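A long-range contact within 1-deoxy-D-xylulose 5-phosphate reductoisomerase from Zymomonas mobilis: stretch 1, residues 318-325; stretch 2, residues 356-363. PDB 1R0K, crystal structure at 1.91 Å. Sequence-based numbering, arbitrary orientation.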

ATOM      1  N   GLY B 318      -4.496  27.710 -12.083  1.00 22.10           N
ATOM      2  CA  GLY B 318      -3.959  28.096 -10.792  1.00 19.46           C
ATOM      3  C   GLY B 318      -4.507  29.428 -10.325  1.00 19.27           C
ATOM      4  O   GLY B 318      -5.647  29.782 -10.626  1.00 16.85           O
ATOM      5  N   GLY B 319      -3.695  30.170  -9.583  1.00 18.66           N
ATOM      6  CA  GLY B 319      -4.133  31.459  -9.087  1.00 19.08           C
ATOM      7  C   GLY B 319      -5.360  31.358  -8.199  1.00 18.17           C
ATOM      8  O   GLY B 319      -5.450  30.487  -7.333  1.00 16.43           O
ATOM      9  N   ALA B 320      -6.319  32.247  -8.425  1.00 16.38           N
ATOM     10  CA  ALA B 320      -7.537  32.271  -7.628  1.00 17.29           C
ATOM     11  C   ALA B 320      -8.655  31.381  -8.164  1.00 17.22           C
ATOM     12  O   ALA B 320      -9.730  31.311  -7.566  1.00 16.33           O
ATOM     13  N   ARG B 321      -8.412  30.703  -9.282  1.00 17.72           N
ATOM     14  CA  ARG B 321      -9.436  29.847  -9.884  1.00 18.69           C
ATOM     15  C   ARG B 321     -10.080  28.843  -8.926  1.00 17.76           C
ATOM     16  O   ARG B 321     -11.304  28.774  -8.824  1.00 17.88           O
ATOM     17  N   PRO B 322      -9.269  28.042  -8.220  1.00 17.48           N
ATOM     18  CA  PRO B 322      -9.855  27.069  -7.290  1.00 17.16           C
ATOM     19  C   PRO B 322     -10.767  27.724  -6.247  1.00 15.21           C
ATOM     20  O   PRO B 322     -11.843  27.215  -5.950  1.00 14.93           O
ATOM     21  N   ALA B 323     -10.339  28.856  -5.694  1.00 13.90           N
ATOM     22  CA  ALA B 323     -11.151  29.546  -4.700  1.00 13.36           C
ATOM     23  C   ALA B 323     -12.456  30.018  -5.338  1.00 14.41           C
ATOM     24  O   ALA B 323     -13.528  29.919  -4.734  1.00 13.45           O
ATOM     25  N   VAL B 324     -12.364  30.532  -6.559  1.00 13.37           N
ATOM     26  CA  VAL B 324     -13.547  31.017  -7.267  1.00 13.09           C
ATOM     27  C   VAL B 324     -14.493  29.863  -7.536  1.00 12.08           C
ATOM     28  O   VAL B 324     -15.700  29.983  -7.344  1.00 13.41           O
ATOM     29  N   MET B 325     -13.941  28.738  -7.975  1.00 12.49           N
ATOM     30  CA  MET B 325     -14.759  27.563  -8.259  1.00 13.95           C
ATOM     31  C   MET B 325     -15.498  27.100  -7.009  1.00 13.79           C
ATOM     32  O   MET B 325     -16.694  26.810  -7.057  1.00 15.76           O
ATOM     33  N   HIS B 356     -16.161  34.519 -15.985  1.00 29.31           N
ATOM     34  CA  HIS B 356     -16.436  35.938 -15.769  1.00 29.13           C
ATOM     35  C   HIS B 356     -15.605  36.641 -14.693  1.00 27.27           C
ATOM     36  O   HIS B 356     -15.254  37.813 -14.846  1.00 25.45           O
ATOM     37  N   TYR B 357     -15.294  35.938 -13.610  1.00 23.37           N
ATOM     38  CA  TYR B 357     -14.531  36.531 -12.517  1.00 21.52           C
ATOM     39  C   TYR B 357     -13.160  35.883 -12.390  1.00 21.83           C
ATOM     40  O   TYR B 357     -13.035  34.739 -11.961  1.00 20.43           O
ATOM     41  N   THR B 358     -12.128  36.634 -12.756  1.00 24.22           N
ATOM     42  CA  THR B 358     -10.763  36.128 -12.719  1.00 23.61           C
ATOM     43  C   THR B 358      -9.812  37.064 -11.976  1.00 23.71           C
ATOM     44  O   THR B 358      -8.974  37.723 -12.586  1.00 22.69           O
ATOM     45  N   PRO B 359      -9.922  37.120 -10.639  1.00 22.86           N
ATOM     46  CA  PRO B 359      -9.070  37.980  -9.813  1.00 22.14           C
ATOM     47  C   PRO B 359      -7.610  37.519  -9.773  1.00 22.16           C
ATOM     48  O   PRO B 359      -7.272  36.444 -10.270  1.00 18.82           O
ATOM     49  N   ALA B 360      -6.750  38.340  -9.177  1.00 21.55           N
ATOM     50  CA  ALA B 360      -5.334  38.013  -9.075  1.00 22.73           C
ATOM     51  C   ALA B 360      -5.099  36.926  -8.032  1.00 23.07           C
ATOM     52  O   ALA B 360      -5.943  36.689  -7.167  1.00 23.33           O
ATOM     53  N   THR B 361      -3.949  36.265  -8.118  1.00 23.87           N
ATOM     54  CA  THR B 361      -3.599  35.215  -7.171  1.00 25.22           C
ATOM     55  C   THR B 361      -3.593  35.789  -5.755  1.00 24.56           C
ATOM     56  O   THR B 361      -3.061  36.871  -5.520  1.00 23.85           O
ATOM     57  N   PRO B 362      -4.188  35.069  -4.794  1.00 24.69           N
ATOM     58  CA  PRO B 362      -4.229  35.543  -3.406  1.00 24.78           C
ATOM     59  C   PRO B 362      -2.820  35.625  -2.824  1.00 24.75           C
ATOM     60  O   PRO B 362      -1.991  34.760  -3.094  1.00 26.26           O
ATOM     61  N   SER B 363      -2.543  36.657  -2.034  1.00 24.42           N
ATOM     62  CA  SER B 363      -1.225  36.788  -1.421  1.00 23.62           C
ATOM     63  C   SER B 363      -1.347  36.669   0.099  1.00 23.43           C
ATOM     64  O   SER B 363      -0.344  36.584   0.805  1.00 24.25           O
TER

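Stretches can pack through small apolar side chains while a water joins their backbone polar groups, and this pair in 1-deoxy-D-xylulose 5-phosphate reductoisomerase is a compact example. No direct hydrogen bond joins the two. The two stretches bury some 387 Å² of surface between them, both sides summed; one water also bridges them.

The apolar contacts centre on Ala320 and Val324, whose CA-to-CB bonds point toward the second stretch. They lie four residues apart, linked by the hydrogen bond from Val324 N to Ala320 O (2.9 Å), so that the turn leading into the helix and its first residues bring both side chains to the same side. Ala320 CB lies 3.6 Å from Pro359 CG and 4.0 Å from Pro362 CD, touching two proline rings at once; Ala320 CB also approaches the carbonyl Ala360 O at 3.7 Å, while the CA-to-CB bond of Ala360 itself points away. Val324 adopts the t rotamer (chi1 173°), and Val324 CG2 reaches Pro359 CD at 4.0 Å and Tyr357 CD2 at 3.8 Å. Pro359 (C-gamma endo) is thus shared by both residues, while Pro362 (C-gamma exo) meets Ala320. The CA-to-CB bond of Tyr357 points sideways, but its t rotamer (chi1 179°) carries the ring nearer to the valine.

A second contact is made by a residue without a side chain. Gly319, within the type II' turn from Gly318 to Arg321, has a positive phi of 60°, which by itself favours glycine. Gly319 CA lies 3.3 Å from Thr361 OG1, the threonine being in the m rotamer. An ideal CB on Gly319 would lie 3.2 Å from Thr361 OG1, so the bare backbone also suits the close approach.

The polar contribution is indirect. The CA-to-CB bond of Arg321 points sideways, with chi1 at -97° lying between wells, chi2 p and chi3 t, yet the end of the side chain comes nearer to the second stretch. Thr358 CG2, on a side chain in the p rotamer, sits over one face of the guanidinium, 3.3 Å from Arg321 NH2; this is packing against the planar group rather than hydrogen bonding. Arg321 NH1 remains 4.4 Å from Pro359 O, and water 1 spans the gap. The O atom of water 1 donates to Pro359 O (2.9 Å) and accepts from Ala320 N (2.9 Å) and, weakly, from Arg321 NH1 (3.4 Å), thereby linking the two backbones.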

ATOM      1  CB  ALA B 320      -8.036  33.706  -7.512  1.00 17.72           C
ATOM      2  CB  ARG B 321      -8.869  29.110 -11.102  1.00 22.10           C
ATOM      3  CG  ARG B 321      -9.183  29.772 -12.443  1.00 27.68           C
ATOM      4  CD  ARG B 321      -8.543  31.147 -12.579  1.00 34.27           C
ATOM      5  NE  ARG B 321      -8.657  31.667 -13.943  1.00 38.57           N
ATOM      6  CZ  ARG B 321      -8.076  32.786 -14.371  1.00 42.18           C
ATOM      7  NH1 ARG B 321      -7.336  33.515 -13.544  1.00 41.86           N
ATOM      8  NH2 ARG B 321      -8.225  33.176 -15.632  1.00 43.76           N
ATOM      9  CB  PRO B 322      -8.626  26.411  -6.673  1.00 18.09           C
ATOM     10  CG  PRO B 322      -7.639  26.433  -7.822  1.00 18.63           C
ATOM     11  CD  PRO B 322      -7.813  27.845  -8.335  1.00 18.42           C
ATOM     12  CB  ALA B 323     -10.383  30.743  -4.121  1.00 13.56           C
ATOM     13  CB  VAL B 324     -13.166  31.684  -8.613  1.00 12.67           C
ATOM     14  CG1 VAL B 324     -14.419  32.035  -9.403  1.00 14.47           C
ATOM     15  CG2 VAL B 324     -12.339  32.935  -8.350  1.00 13.35           C
ATOM     16  CB  MET B 325     -13.889  26.421  -8.777  1.00 14.09           C
ATOM     17  CG  MET B 325     -14.674  25.173  -9.141  1.00 15.99           C
ATOM     18  SD  MET B 325     -13.587  23.801  -9.558  1.00 15.38           S
ATOM     19  CE  MET B 325     -13.224  23.174  -7.930  1.00 20.68           C
ATOM     20  CB  HIS B 356     -17.931  36.108 -15.465  1.00 32.82           C
ATOM     21  CG  HIS B 356     -18.381  37.534 -15.383  1.00 37.47           C
ATOM     22  ND1 HIS B 356     -18.028  38.370 -14.345  1.00 40.66           N
ATOM     23  CD2 HIS B 356     -19.168  38.267 -16.205  1.00 39.48           C
ATOM     24  CE1 HIS B 356     -18.578  39.556 -14.532  1.00 39.94           C
ATOM     25  NE2 HIS B 356     -19.274  39.520 -15.654  1.00 40.38           N
ATOM     26  CB  TYR B 357     -15.309  36.388 -11.206  1.00 18.54           C
ATOM     27  CG  TYR B 357     -14.596  36.962 -10.004  1.00 17.91           C
ATOM     28  CD1 TYR B 357     -14.170  38.291  -9.986  1.00 17.84           C
ATOM     29  CD2 TYR B 357     -14.346  36.174  -8.879  1.00 15.62           C
ATOM     30  CE1 TYR B 357     -13.508  38.819  -8.872  1.00 16.83           C
ATOM     31  CE2 TYR B 357     -13.695  36.694  -7.765  1.00 16.75           C
ATOM     32  CZ  TYR B 357     -13.279  38.015  -7.769  1.00 16.33           C
ATOM     33  OH  TYR B 357     -12.646  38.528  -6.662  1.00 18.38           O
ATOM     34  CB  THR B 358     -10.250  35.925 -14.145  1.00 26.20           C
ATOM     35  OG1 THR B 358     -10.426  37.140 -14.883  1.00 28.60           O
ATOM     36  CG2 THR B 358     -11.023  34.805 -14.837  1.00 26.05           C
ATOM     37  CB  PRO B 359      -9.738  37.899  -8.448  1.00 23.03           C
ATOM     38  CG  PRO B 359     -10.211  36.477  -8.417  1.00 21.44           C
ATOM     39  CD  PRO B 359     -10.813  36.301  -9.796  1.00 21.70           C
ATOM     40  CB  ALA B 360      -4.539  39.268  -8.714  1.00 22.63           C
ATOM     41  CB  THR B 361      -2.200  34.643  -7.463  1.00 26.75           C
ATOM     42  OG1 THR B 361      -2.160  34.138  -8.801  1.00 29.57           O
ATOM     43  CG2 THR B 361      -1.874  33.516  -6.497  1.00 27.23           C
ATOM     44  CB  PRO B 362      -5.063  34.474  -2.698  1.00 25.04           C
ATOM     45  CG  PRO B 362      -5.891  33.887  -3.789  1.00 25.34           C
ATOM     46  CD  PRO B 362      -4.929  33.806  -4.936  1.00 24.42           C
ATOM     47  CB  SER B 363      -0.585  38.131  -1.786  1.00 24.01           C
ATOM     48  OG  SER B 363      -1.248  39.203  -1.144  1.00 27.68           O
TER
HETATM   49  O   HOH W   1      -5.756  34.028 -10.634  1.00 27.57           O